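Local coordinates for protein succinate dehydrogenase subunit A (Mycolicibacterium smegmatis, PDB 7D6V) that probably oxidises succinate to fumarate as the FAD-bearing subunit of the respiratory complex Sdh1, sending the electrons on toward quinone, at residues K79-W84 and H419-L424; S173-I178 and F188-E193; R557-G562 and A574-T579. All coordinates share one frame; numbering follows the deposited sequence.

Interaction 1: K79-W84 and H419-L424; sequences KFLNNW and HGSNRL. With FAD (flavin-adenine dinucleotide), chain D.
Leu-81 makes the van der Waals part of this buried contact, its CD2 methyl lying against Ser-421 OG and the backbone of Gly-420. Leu-81 CD2 is 3.5 Å from Gly-420 O, and Leu-81 CB and CG pack against Gly-420 CA. With CG anti to the backbone N (chi1 -171°), Leu-81 CG lies 4.1 Å from Gly-420 CA. Gly-420 has no side chain, which permits a close approach of the two backbones: CA of Asn-82 lies 3.9 Å from CA of Gly-420.

The Asn-82 side chain rests against His-419 and Gly-420, with its CG 3.6 Å from Gly-420 N. Outside the pair, Asn-83 is joined to Gly-417 and Ser-421 to Gly-563 by backbone hydrogen bonds.

A third kind of contact looks to the cofactor. Arg-423 sets its NH2 2.9 Å from FAD O2, which lies at the guanidinium edge and in its plane; FAD N1 is 3.0 Å from the same NH2. Ser-428 OG is hydrogen-bonded to this nitrogen, and Tyr-389 makes a cation-pi contact with the group. A guanidinium beside N1 and O2 is consistent with favouring the reduced flavin, where negative charge gathers.

Interaction 2: S173-I178 and F188-E193; sequences SITELI and FGYYRE. With FAD (flavin-adenine dinucleotide), chain D.
Ile-174 stands opposite Gly-189 as a non-hydrogen-bonded antiparallel pair, so its backbone N-H and C=O turn outward from the hairpin and read the adenine of FAD. Ile-174 N donates to FAD N1A at 3.1 Å, almost straight at 172°, and FAD N6A donates to Ile-174 O at 3.2 Å. Two bonds thus fix the adenine edge in a pattern like that of a base pair.

The hairpin behind positions this edge. Mutual bonds join Ser-173 and Tyr-190, and Phe-188 N reaches Glu-176 O at 3.0 Å. Phe-188 O is gripped twice, by Thr-175 N at 2.9 Å and by Glu-176 N at 3.2 Å: the signature of a classic beta bulge. At Gly-189 the absence of a side chain lets its CA come within 4.0 Å of Ile-174 CA.

With CG between the backbone N and the carbonyl carbon (chi1 62°), the Tyr-190 ring lies against Ser-173, whose CB sits over its face, 4.0 Å from the centroid, in a CH-pi contact. Thr-175 crosses the tyrosine at about a right angle and brings CG2 to 3.5 Å from Tyr-190 CE1 at the ring edge. Thr-175 OG1 meets the edge of the Phe-188 ring, the two side chains lying side by side.

Further out, helix 458-469 packs on Phe-188 through Val-461, Ala-464 and Thr-465, while helix 532-556 meets Tyr-190 through Trp-534, His-535 and Ile-538. Strand 197-200 continues the sheet beyond 184-191, leaving 172-179 at one edge of the sheet within this chain, beside the adenine.

Interaction 3: R557-G562 and A574-T579; sequences RTESRG and ANWRNT
Arg-557 ties the two loops together by spending its guanidinium on backbone carbonyls of 574-579. Its NH2 donates to Thr-579 O at 2.8 Å, in the guanidinium plane but 44° above the plane of that carbonyl. NH1 donates to Trp-576 O at 3.1 Å and also makes a salt bridge with Glu-559 OE2 at 2.9 Å, engaging the anti lone pair of that oxygen. Glu-244 completes the set by pairing with NE.

Glu-559 is shared. Arg-561 NE makes a weak, salt-bridging bond to the same OE2 at 3.3 Å, so one carboxylate oxygen links two arginines. The Arg-561 NH2 adds a weak bond to Ala-574 O at 3.0 Å, whereas its NH1 is bridged to Asp-573. Such pairing probably favours a charged carboxylate between the two cations.

Packing around Trp-576 closes the contact. Glu-559 CG, held between backbone N and carbonyl carbon (chi1 61°), lies over the five-membered ring, 3.8 Å from its centroid, as a CH-pi contact. Trp-576 CE3 lies over one face of the Arg-557 guanidinium, offset toward its rim; the two planes are 55° apart, so this is no parallel stack. Glu-559 CB touches Ala-574 CB at 3.8 Å. Beyond them, CG of Arg-577 sits over a face of the Arg-561 guanidinium, while Arg-577 NH2 is hydrogen-bonded to Phe-80 O.

Taken together this is a salt-bridge network in which arginines bind loop carbonyls, joining two irregular segments of the C-terminal region of the fumarate reductase flavoprotein family.

In the fold
From the N terminus, the chain first passes 79-84, between helices 67-76 and 84-102, which meets its partner 419-424 only after 334 intervening residues. Within that long excursion lies interaction 2, a short hairpin closed over nine residues. Interaction 3 follows in series, closing a small loop after helix 532-556. Interactions 1 and 2 approach the two ends of one FAD, flavin and adenine, on opposite sides of the chain's centre, with centres about 33 Å apart. Interactions 1 and 3 touch: Phe-80, Leu-81 and Ser-421 meet Arg-577 and Arg-561, joining the FAD-binding part of the fold to its C-terminal region. Interaction 2 stands clear of interaction 3.

Interaction 1: K79-W84 and H419-L424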
loop_
_atom_site.group_PDB
_atom_site.type_symbol
_atom_site.label_atom_id
_atom_site.label_comp_id
_atom_site.label_asym_id
_atom_site.label_seq_id
_atom_site.Cartn_x
_atom_site.Cartn_y
_atom_site.Cartn_z
ATOM N N LYS A 79 -24.529 0.626 22.222
ATOM C CA LYS A 79 -25.735 0.331 22.994
ATOM C C LYS A 79 -25.496 0.443 24.494
ATOM O O LYS A 79 -26.100 -0.284 25.284
ATOM C CB LYS A 79 -26.296 -1.048 22.638
ATOM C CG LYS A 79 -27.247 -1.031 21.454
ATOM C CD LYS A 79 -26.524 -0.724 20.160
ATOM C CE LYS A 79 -27.487 -0.609 18.999
ATOM N NZ LYS A 79 -26.805 -0.091 17.785
ATOM N N PHE A 80 -24.609 1.356 24.883
ATOM C CA PHE A 80 -24.310 1.670 26.277
ATOM C C PHE A 80 -23.733 0.478 27.030
ATOM O O PHE A 80 -23.785 0.429 28.262
ATOM C CB PHE A 80 -25.547 2.226 26.989
ATOM C CG PHE A 80 -26.018 3.533 26.425
ATOM C CD1 PHE A 80 -26.959 3.566 25.414
ATOM C CD2 PHE A 80 -25.500 4.728 26.888
ATOM C CE1 PHE A 80 -27.384 4.763 24.887
ATOM C CE2 PHE A 80 -25.923 5.930 26.364
ATOM C CZ PHE A 80 -26.866 5.947 25.364
ATOM N N LEU A 81 -23.168 -0.480 26.304
ATOM C CA LEU A 81 -22.376 -1.543 26.896
ATOM C C LEU A 81 -20.906 -1.158 26.999
ATOM O O LEU A 81 -20.120 -1.899 27.596
ATOM C CB LEU A 81 -22.527 -2.824 26.064
ATOM C CG LEU A 81 -21.956 -4.138 26.594
ATOM C CD1 LEU A 81 -22.718 -4.598 27.823
ATOM C CD2 LEU A 81 -21.965 -5.191 25.527
ATOM N N ASN A 82 -20.540 -0.000 26.455
ATOM C CA ASN A 82 -19.155 0.446 26.399
ATOM C C ASN A 82 -18.576 0.621 27.796
ATOM O O ASN A 82 -19.295 0.856 28.769
ATOM C CB ASN A 82 -19.071 1.782 25.665
ATOM C CG ASN A 82 -19.709 1.744 24.301
ATOM O OD1 ASN A 82 -20.881 2.072 24.149
ATOM N ND2 ASN A 82 -18.928 1.406 23.292
ATOM N N ASN A 83 -17.254 0.512 27.886
ATOM C CA ASN A 83 -16.536 1.058 29.030
ATOM C C ASN A 83 -16.573 2.575 28.920
ATOM O O ASN A 83 -15.925 3.157 28.047
ATOM C CB ASN A 83 -15.101 0.542 29.066
ATOM C CG ASN A 83 -14.470 0.669 30.439
ATOM O OD1 ASN A 83 -14.719 1.628 31.163
ATOM N ND2 ASN A 83 -13.650 -0.305 30.803
ATOM N N TRP A 84 -17.351 3.215 29.793
ATOM C CA TRP A 84 -17.591 4.646 29.662
ATOM C C TRP A 84 -16.325 5.458 29.892
ATOM O O TRP A 84 -16.142 6.505 29.262
ATOM C CB TRP A 84 -18.681 5.074 30.636
ATOM C CG TRP A 84 -18.373 4.718 32.045
ATOM C CD1 TRP A 84 -18.690 3.558 32.683
ATOM C CD2 TRP A 84 -17.689 5.531 33.005
ATOM N NE1 TRP A 84 -18.251 3.599 33.983
ATOM C CE2 TRP A 84 -17.631 4.799 34.204
ATOM C CE3 TRP A 84 -17.119 6.806 32.964
ATOM C CZ2 TRP A 84 -17.026 5.299 35.351
ATOM C CZ3 TRP A 84 -16.520 7.298 34.103
ATOM C CH2 TRP A 84 -16.477 6.548 35.279
ATOM N N HIS A 419 -15.552 -0.421 22.556
ATOM C CA HIS A 419 -16.768 -0.645 21.791
ATOM C C HIS A 419 -17.540 -1.775 22.458
ATOM O O HIS A 419 -17.067 -2.915 22.500
ATOM C CB HIS A 419 -16.430 -0.990 20.342
ATOM C CG HIS A 419 -15.234 -0.261 19.814
ATOM N ND1 HIS A 419 -13.968 -0.804 19.826
ATOM C CD2 HIS A 419 -15.111 0.963 19.247
ATOM C CE1 HIS A 419 -13.116 0.055 19.296
ATOM N NE2 HIS A 419 -13.785 1.133 18.935
ATOM N N GLY A 420 -18.709 -1.458 23.001
ATOM C CA GLY A 420 -19.444 -2.449 23.759
ATOM C C GLY A 420 -20.029 -3.545 22.899
ATOM O O GLY A 420 -19.592 -4.697 22.955
ATOM N N SER A 421 -21.014 -3.189 22.082
ATOM C CA SER A 421 -21.672 -4.134 21.200
ATOM C C SER A 421 -21.425 -3.857 19.732
ATOM O O SER A 421 -21.755 -4.704 18.897
ATOM C CB SER A 421 -23.184 -4.130 21.450
ATOM O OG SER A 421 -23.469 -4.647 22.730
ATOM N N ASN A 422 -20.866 -2.700 19.394
ATOM C CA ASN A 422 -20.726 -2.271 18.015
ATOM C C ASN A 422 -19.773 -1.091 17.978
ATOM O O ASN A 422 -19.797 -0.243 18.870
ATOM C CB ASN A 422 -22.084 -1.884 17.414
ATOM C CG ASN A 422 -22.024 -1.699 15.916
ATOM O OD1 ASN A 422 -21.536 -2.563 15.190
ATOM N ND2 ASN A 422 -22.525 -0.567 15.443
ATOM N N ARG A 423 -18.933 -1.056 16.957
ATOM C CA ARG A 423 -17.968 0.010 16.757
ATOM C C ARG A 423 -18.461 1.020 15.728
ATOM O O ARG A 423 -19.123 0.671 14.748
ATOM C CB ARG A 423 -16.628 -0.569 16.310
ATOM C CG ARG A 423 -16.726 -1.235 14.962
ATOM C CD ARG A 423 -15.433 -1.837 14.511
ATOM N NE ARG A 423 -14.450 -0.802 14.260
ATOM C CZ ARG A 423 -14.365 -0.147 13.110
ATOM N NH1 ARG A 423 -15.194 -0.437 12.117
ATOM N NH2 ARG A 423 -13.450 0.790 12.952
ATOM N N LEU A 424 -18.149 2.285 15.982
ATOM C CA LEU A 424 -18.313 3.326 14.981
ATOM C C LEU A 424 -17.157 3.267 13.996
ATOM O O LEU A 424 -16.018 2.986 14.375
ATOM C CB LEU A 424 -18.360 4.707 15.634
ATOM C CG LEU A 424 -19.681 5.266 16.158
ATOM C CD1 LEU A 424 -20.230 4.392 17.247
ATOM C CD2 LEU A 424 -19.476 6.670 16.679
HETATM P PA FAD D . -2.647 -4.576 13.582
HETATM O O1A FAD D . -1.833 -3.404 13.176
HETATM O O2A FAD D . -3.713 -5.066 12.681
HETATM O O5B FAD D . -1.637 -5.795 13.786
HETATM C C5B FAD D . -1.164 -6.224 15.050
HETATM C C4B FAD D . 0.317 -6.553 14.962
HETATM O O4B FAD D . 0.647 -7.596 15.873
HETATM C C3B FAD D . 0.763 -7.048 13.608
HETATM O O3B FAD D . 1.992 -6.403 13.310
HETATM C C2B FAD D . 1.038 -8.515 13.810
HETATM O O2B FAD D . 2.052 -9.010 12.946
HETATM C C1B FAD D . 1.491 -8.543 15.240
HETATM N N9A FAD D . 1.313 -9.879 15.830
HETATM C C8A FAD D . 0.174 -10.564 15.919
HETATM N N7A FAD D . 0.376 -11.749 16.522
HETATM C C5A FAD D . 1.675 -11.832 16.824
HETATM C C6A FAD D . 2.563 -12.811 17.467
HETATM N N6A FAD D . 2.097 -13.982 17.927
HETATM N N1A FAD D . 3.859 -12.499 17.581
HETATM C C2A FAD D . 4.355 -11.340 17.141
HETATM N N3A FAD D . 3.608 -10.410 16.549
HETATM C C4A FAD D . 2.288 -10.594 16.367
HETATM N N1 FAD D . -11.063 0.683 11.189
HETATM C C2 FAD D . -11.448 1.959 10.986
HETATM O O2 FAD D . -11.571 2.700 11.965
HETATM N N3 FAD D . -11.704 2.464 9.779
HETATM C C4 FAD D . -11.601 1.732 8.677
HETATM O O4 FAD D . -11.843 2.223 7.567
HETATM C C4X FAD D . -11.189 0.324 8.800
HETATM N N5 FAD D . -11.063 -0.470 7.726
HETATM C C5X FAD D . -10.681 -1.748 7.873
HETATM C C6 FAD D . -10.553 -2.554 6.753
HETATM C C7 FAD D . -10.164 -3.872 6.894
HETATM C C7M FAD D . -10.025 -4.755 5.690
HETATM C C8 FAD D . -9.885 -4.419 8.238
HETATM C C8M FAD D . -9.462 -5.849 8.391
HETATM C C9 FAD D . -10.006 -3.619 9.358
HETATM C C9A FAD D . -10.397 -2.304 9.218
HETATM N N10 FAD D . -10.524 -1.494 10.350
HETATM C C10 FAD D . -10.918 -0.167 10.161
HETATM C "C1'" FAD D . -10.237 -2.010 11.683
HETATM C "C2'" FAD D . -8.876 -1.498 12.141
HETATM O "O2'" FAD D . -7.978 -1.435 11.036
HETATM C "C3'" FAD D . -8.235 -2.404 13.177
HETATM O "O3'" FAD D . -9.032 -2.380 14.354
HETATM C "C4'" FAD D . -6.839 -1.915 13.525
HETATM O "O4'" FAD D . -6.020 -1.938 12.365
HETATM C "C5'" FAD D . -6.173 -2.768 14.586
HETATM O "O5'" FAD D . -4.818 -2.354 14.677
HETATM P P FAD D . -3.785 -2.990 15.709
HETATM O O1P FAD D . -2.623 -2.065 15.789
HETATM O O2P FAD D . -4.494 -3.353 16.965
HETATM O O3P FAD D . -3.317 -4.368 15.023
#

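Interaction 2: S173-I178 and F188-E193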
loop_
_atom_site.group_PDB
_atom_site.type_symbol
_atom_site.label_atom_id
_atom_site.label_comp_id
_atom_site.label_asym_id
_atom_site.label_seq_id
_atom_site.Cartn_x
_atom_site.Cartn_y
_atom_site.Cartn_z
ATOM N N SER A 173 7.635 -14.452 15.688
ATOM C CA SER A 173 6.349 -14.862 16.229
ATOM C C SER A 173 6.523 -15.294 17.677
ATOM O O SER A 173 7.379 -16.129 17.977
ATOM C CB SER A 173 5.749 -15.999 15.400
ATOM O OG SER A 173 4.516 -16.432 15.939
ATOM N N ILE A 174 5.713 -14.727 18.564
ATOM C CA ILE A 174 5.760 -15.030 19.990
ATOM C C ILE A 174 4.734 -16.112 20.286
ATOM O O ILE A 174 3.564 -15.991 19.906
ATOM C CB ILE A 174 5.498 -13.774 20.838
ATOM C CG1 ILE A 174 6.608 -12.745 20.628
ATOM C CG2 ILE A 174 5.381 -14.138 22.304
ATOM C CD1 ILE A 174 7.973 -13.214 21.068
ATOM N N THR A 175 5.171 -17.174 20.964
ATOM C CA THR A 175 4.311 -18.313 21.244
ATOM C C THR A 175 3.967 -18.485 22.716
ATOM O O THR A 175 3.024 -19.218 23.025
ATOM C CB THR A 175 4.956 -19.611 20.738
ATOM O OG1 THR A 175 6.074 -19.950 21.567
ATOM C CG2 THR A 175 5.430 -19.446 19.309
ATOM N N GLU A 176 4.696 -17.844 23.624
ATOM C CA GLU A 176 4.437 -17.998 25.046
ATOM C C GLU A 176 4.885 -16.745 25.782
ATOM O O GLU A 176 5.779 -16.023 25.337
ATOM C CB GLU A 176 5.154 -19.227 25.615
ATOM C CG GLU A 176 4.596 -19.733 26.931
ATOM C CD GLU A 176 3.266 -20.444 26.765
ATOM O OE1 GLU A 176 2.221 -19.763 26.696
ATOM O OE2 GLU A 176 3.265 -21.691 26.699
ATOM N N LEU A 177 4.246 -16.494 26.919
ATOM C CA LEU A 177 4.668 -15.464 27.858
ATOM C C LEU A 177 5.180 -16.142 29.118
ATOM O O LEU A 177 4.498 -17.003 29.683
ATOM C CB LEU A 177 3.519 -14.512 28.195
ATOM C CG LEU A 177 2.947 -13.676 27.050
ATOM C CD1 LEU A 177 1.865 -12.749 27.561
ATOM C CD2 LEU A 177 4.045 -12.890 26.368
ATOM N N ILE A 178 6.368 -15.761 29.550
ATOM C CA ILE A 178 7.020 -16.384 30.693
ATOM C C ILE A 178 6.664 -15.613 31.954
ATOM O O ILE A 178 6.679 -14.377 31.972
ATOM C CB ILE A 178 8.545 -16.450 30.487
ATOM C CG1 ILE A 178 8.871 -17.095 29.139
ATOM C CG2 ILE A 178 9.202 -17.218 31.615
ATOM C CD1 ILE A 178 8.415 -18.525 29.018
ATOM N N PHE A 188 8.690 -15.641 24.827
ATOM C CA PHE A 188 9.410 -16.684 24.113
ATOM C C PHE A 188 8.800 -16.858 22.730
ATOM O O PHE A 188 7.577 -16.897 22.586
ATOM C CB PHE A 188 9.362 -18.004 24.893
ATOM C CG PHE A 188 10.026 -19.153 24.196
ATOM C CD1 PHE A 188 11.378 -19.390 24.358
ATOM C CD2 PHE A 188 9.296 -20.008 23.391
ATOM C CE1 PHE A 188 11.987 -20.450 23.723
ATOM C CE2 PHE A 188 9.904 -21.064 22.751
ATOM C CZ PHE A 188 11.249 -21.285 22.921
ATOM N N GLY A 189 9.649 -16.957 21.716
ATOM C CA GLY A 189 9.155 -17.118 20.369
ATOM C C GLY A 189 10.221 -17.672 19.454
ATOM O O GLY A 189 11.274 -18.128 19.900
ATOM N N TYR A 190 9.938 -17.617 18.156
ATOM C CA TYR A 190 10.854 -18.138 17.154
ATOM C C TYR A 190 10.967 -17.155 16.001
ATOM O O TYR A 190 10.055 -16.367 15.741
ATOM C CB TYR A 190 10.400 -19.511 16.626
ATOM C CG TYR A 190 9.061 -19.486 15.927
ATOM C CD1 TYR A 190 7.888 -19.694 16.631
ATOM C CD2 TYR A 190 8.970 -19.253 14.562
ATOM C CE1 TYR A 190 6.666 -19.669 15.999
ATOM C CE2 TYR A 190 7.753 -19.222 13.925
ATOM C CZ TYR A 190 6.604 -19.434 14.648
ATOM O OH TYR A 190 5.383 -19.407 14.019
ATOM N N TYR A 191 12.099 -17.219 15.311
ATOM C CA TYR A 191 12.282 -16.490 14.066
ATOM C C TYR A 191 11.664 -17.283 12.926
ATOM O O TYR A 191 11.915 -18.482 12.789
ATOM C CB TYR A 191 13.765 -16.258 13.792
ATOM C CG TYR A 191 14.427 -15.258 14.706
ATOM C CD1 TYR A 191 15.345 -15.665 15.661
ATOM C CD2 TYR A 191 14.153 -13.905 14.597
ATOM C CE1 TYR A 191 15.958 -14.759 16.490
ATOM C CE2 TYR A 191 14.763 -12.990 15.423
ATOM C CZ TYR A 191 15.666 -13.423 16.366
ATOM O OH TYR A 191 16.278 -12.514 17.192
ATOM N N ARG A 192 10.852 -16.616 12.107
ATOM C CA ARG A 192 10.252 -17.302 10.969
ATOM C C ARG A 192 11.315 -17.770 9.987
ATOM O O ARG A 192 11.245 -18.892 9.481
ATOM C CB ARG A 192 9.244 -16.395 10.267
ATOM C CG ARG A 192 7.992 -16.108 11.060
ATOM C CD ARG A 192 6.946 -15.460 10.178
ATOM N NE ARG A 192 6.248 -16.444 9.360
ATOM C CZ ARG A 192 5.613 -16.161 8.229
ATOM N NH1 ARG A 192 5.586 -14.919 7.773
ATOM N NH2 ARG A 192 5.006 -17.123 7.551
ATOM N N GLU A 193 12.324 -16.937 9.731
ATOM C CA GLU A 193 13.298 -17.236 8.686
ATOM C C GLU A 193 14.088 -18.503 8.994
ATOM O O GLU A 193 14.289 -19.350 8.119
ATOM C CB GLU A 193 14.242 -16.050 8.505
ATOM C CG GLU A 193 15.524 -16.390 7.772
ATOM C CD GLU A 193 16.553 -15.288 7.859
ATOM O OE1 GLU A 193 16.324 -14.321 8.613
ATOM O OE2 GLU A 193 17.589 -15.385 7.170
HETATM P PA FAD D . -2.647 -4.576 13.582
HETATM O O1A FAD D . -1.833 -3.404 13.176
HETATM O O2A FAD D . -3.713 -5.066 12.681
HETATM O O5B FAD D . -1.637 -5.795 13.786
HETATM C C5B FAD D . -1.164 -6.224 15.050
HETATM C C4B FAD D . 0.317 -6.553 14.962
HETATM O O4B FAD D . 0.647 -7.596 15.873
HETATM C C3B FAD D . 0.763 -7.048 13.608
HETATM O O3B FAD D . 1.992 -6.403 13.310
HETATM C C2B FAD D . 1.038 -8.515 13.810
HETATM O O2B FAD D . 2.052 -9.010 12.946
HETATM C C1B FAD D . 1.491 -8.543 15.240
HETATM N N9A FAD D . 1.313 -9.879 15.830
HETATM C C8A FAD D . 0.174 -10.564 15.919
HETATM N N7A FAD D . 0.376 -11.749 16.522
HETATM C C5A FAD D . 1.675 -11.832 16.824
HETATM C C6A FAD D . 2.563 -12.811 17.467
HETATM N N6A FAD D . 2.097 -13.982 17.927
HETATM N N1A FAD D . 3.859 -12.499 17.581
HETATM C C2A FAD D . 4.355 -11.340 17.141
HETATM N N3A FAD D . 3.608 -10.410 16.549
HETATM C C4A FAD D . 2.288 -10.594 16.367
HETATM N N1 FAD D . -11.063 0.683 11.189
HETATM C C2 FAD D . -11.448 1.959 10.986
HETATM O O2 FAD D . -11.571 2.700 11.965
HETATM N N3 FAD D . -11.704 2.464 9.779
HETATM C C4 FAD D . -11.601 1.732 8.677
HETATM O O4 FAD D . -11.843 2.223 7.567
HETATM C C4X FAD D . -11.189 0.324 8.800
HETATM N N5 FAD D . -11.063 -0.470 7.726
HETATM C C5X FAD D . -10.681 -1.748 7.873
HETATM C C6 FAD D . -10.553 -2.554 6.753
HETATM C C7 FAD D . -10.164 -3.872 6.894
HETATM C C7M FAD D . -10.025 -4.755 5.690
HETATM C C8 FAD D . -9.885 -4.419 8.238
HETATM C C8M FAD D . -9.462 -5.849 8.391
HETATM C C9 FAD D . -10.006 -3.619 9.358
HETATM C C9A FAD D . -10.397 -2.304 9.218
HETATM N N10 FAD D . -10.524 -1.494 10.350
HETATM C C10 FAD D . -10.918 -0.167 10.161
HETATM C "C1'" FAD D . -10.237 -2.010 11.683
HETATM C "C2'" FAD D . -8.876 -1.498 12.141
HETATM O "O2'" FAD D . -7.978 -1.435 11.036
HETATM C "C3'" FAD D . -8.235 -2.404 13.177
HETATM O "O3'" FAD D . -9.032 -2.380 14.354
HETATM C "C4'" FAD D . -6.839 -1.915 13.525
HETATM O "O4'" FAD D . -6.020 -1.938 12.365
HETATM C "C5'" FAD D . -6.173 -2.768 14.586
HETATM O "O5'" FAD D . -4.818 -2.354 14.677
HETATM P P FAD D . -3.785 -2.990 15.709
HETATM O O1P FAD D . -2.623 -2.065 15.789
HETATM O O2P FAD D . -4.494 -3.353 16.965
HETATM O O3P FAD D . -3.317 -4.368 15.023
#

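Interaction 3: R557-G562 and A574-T579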
loop_
_atom_site.group_PDB
_atom_site.type_symbol
_atom_site.label_atom_id
_atom_site.label_comp_id
_atom_site.label_asym_id
_atom_site.label_seq_id
_atom_site.Cartn_x
_atom_site.Cartn_y
_atom_site.Cartn_z
ATOM N N ARG A 557 -24.775 -15.459 26.622
ATOM C CA ARG A 557 -25.520 -14.200 26.536
ATOM C C ARG A 557 -26.849 -14.443 25.831
ATOM O O ARG A 557 -26.906 -14.570 24.608
ATOM C CB ARG A 557 -24.710 -13.128 25.817
ATOM C CG ARG A 557 -25.445 -11.800 25.720
ATOM C CD ARG A 557 -24.540 -10.659 25.309
ATOM N NE ARG A 557 -23.614 -10.288 26.372
ATOM C CZ ARG A 557 -23.799 -9.270 27.204
ATOM N NH1 ARG A 557 -24.884 -8.517 27.104
ATOM N NH2 ARG A 557 -22.902 -9.006 28.140
ATOM N N THR A 558 -27.930 -14.488 26.604
ATOM C CA THR A 558 -29.264 -14.766 26.067
ATOM C C THR A 558 -30.048 -13.473 25.845
ATOM O O THR A 558 -31.081 -13.224 26.466
ATOM C CB THR A 558 -30.017 -15.715 26.993
ATOM O OG1 THR A 558 -30.104 -15.141 28.303
ATOM C CG2 THR A 558 -29.301 -17.048 27.080
ATOM N N GLU A 559 -29.538 -12.649 24.934
ATOM C CA GLU A 559 -30.218 -11.448 24.463
ATOM C C GLU A 559 -29.449 -10.943 23.253
ATOM O O GLU A 559 -28.329 -11.383 22.983
ATOM C CB GLU A 559 -30.336 -10.389 25.569
ATOM C CG GLU A 559 -29.024 -9.864 26.139
ATOM C CD GLU A 559 -28.509 -8.634 25.427
ATOM O OE1 GLU A 559 -29.315 -7.946 24.776
ATOM O OE2 GLU A 559 -27.302 -8.343 25.528
ATOM N N SER A 560 -30.063 -10.025 22.514
ATOM C CA SER A 560 -29.484 -9.497 21.284
ATOM C C SER A 560 -29.058 -8.054 21.500
ATOM O O SER A 560 -29.802 -7.264 22.085
ATOM C CB SER A 560 -30.477 -9.587 20.126
ATOM O OG SER A 560 -30.793 -10.932 19.829
ATOM N N ARG A 561 -27.856 -7.714 21.044
ATOM C CA ARG A 561 -27.350 -6.356 21.211
ATOM C C ARG A 561 -26.200 -6.146 20.245
ATOM O O ARG A 561 -25.189 -6.847 20.331
ATOM C CB ARG A 561 -26.900 -6.115 22.651
ATOM C CG ARG A 561 -26.618 -4.664 22.981
ATOM C CD ARG A 561 -26.093 -4.511 24.394
ATOM N NE ARG A 561 -27.015 -5.051 25.383
ATOM C CZ ARG A 561 -27.939 -4.334 26.008
ATOM N NH1 ARG A 561 -28.067 -3.044 25.747
ATOM N NH2 ARG A 561 -28.736 -4.907 26.893
ATOM N N GLY A 562 -26.347 -5.192 19.339
ATOM C CA GLY A 562 -25.260 -4.849 18.438
ATOM C C GLY A 562 -24.893 -6.004 17.531
ATOM O O GLY A 562 -25.724 -6.527 16.779
ATOM N N ALA A 574 -32.041 -6.577 26.561
ATOM C CA ALA A 574 -32.529 -6.930 27.887
ATOM C C ALA A 574 -31.865 -6.016 28.916
ATOM O O ALA A 574 -31.195 -5.040 28.567
ATOM C CB ALA A 574 -32.249 -8.397 28.192
ATOM N N ASN A 575 -32.068 -6.294 30.207
ATOM C CA ASN A 575 -31.365 -5.455 31.172
ATOM C C ASN A 575 -29.869 -5.622 30.927
ATOM O O ASN A 575 -29.239 -4.678 30.449
ATOM C CB ASN A 575 -31.798 -5.747 32.624
ATOM C CG ASN A 575 -31.367 -7.110 33.135
ATOM O OD1 ASN A 575 -30.184 -7.444 33.143
ATOM N ND2 ASN A 575 -32.333 -7.895 33.595
ATOM N N TRP A 576 -29.281 -6.778 31.266
ATOM C CA TRP A 576 -28.150 -7.400 30.571
ATOM C C TRP A 576 -27.084 -6.429 30.068
ATOM O O TRP A 576 -26.286 -6.786 29.197
ATOM C CB TRP A 576 -28.660 -8.227 29.386
ATOM C CG TRP A 576 -28.648 -9.724 29.598
ATOM C CD1 TRP A 576 -29.732 -10.551 29.625
ATOM C CD2 TRP A 576 -27.502 -10.562 29.800
ATOM N NE1 TRP A 576 -29.337 -11.846 29.836
ATOM C CE2 TRP A 576 -27.972 -11.881 29.947
ATOM C CE3 TRP A 576 -26.128 -10.326 29.875
ATOM C CZ2 TRP A 576 -27.117 -12.957 30.164
ATOM C CZ3 TRP A 576 -25.280 -11.397 30.090
ATOM C CH2 TRP A 576 -25.778 -12.695 30.233
ATOM N N ARG A 577 -27.042 -5.218 30.612
ATOM C CA ARG A 577 -26.154 -4.174 30.122
ATOM C C ARG A 577 -25.018 -3.877 31.077
ATOM O O ARG A 577 -23.927 -3.520 30.632
ATOM C CB ARG A 577 -26.948 -2.888 29.856
ATOM C CG ARG A 577 -26.270 -1.870 28.971
ATOM C CD ARG A 577 -26.561 -0.468 29.470
ATOM N NE ARG A 577 -26.546 -0.404 30.926
ATOM C CZ ARG A 577 -25.443 -0.300 31.659
ATOM N NH1 ARG A 577 -25.527 -0.248 32.978
ATOM N NH2 ARG A 577 -24.255 -0.247 31.074
ATOM N N ASN A 578 -25.255 -4.016 32.374
ATOM C CA ASN A 578 -24.187 -4.033 33.368
ATOM C C ASN A 578 -23.714 -5.457 33.652
ATOM O O ASN A 578 -23.666 -5.909 34.793
ATOM C CB ASN A 578 -24.653 -3.321 34.633
ATOM C CG ASN A 578 -25.901 -3.940 35.229
ATOM O OD1 ASN A 578 -26.401 -4.954 34.744
ATOM N ND2 ASN A 578 -26.408 -3.330 36.293
ATOM N N THR A 579 -23.364 -6.176 32.588
ATOM C CA THR A 579 -22.797 -7.514 32.684
ATOM C C THR A 579 -21.807 -7.696 31.546
ATOM O O THR A 579 -22.146 -7.446 30.386
ATOM C CB THR A 579 -23.884 -8.594 32.622
ATOM O OG1 THR A 579 -24.921 -8.285 33.560
ATOM C CG2 THR A 579 -23.301 -9.951 32.964
#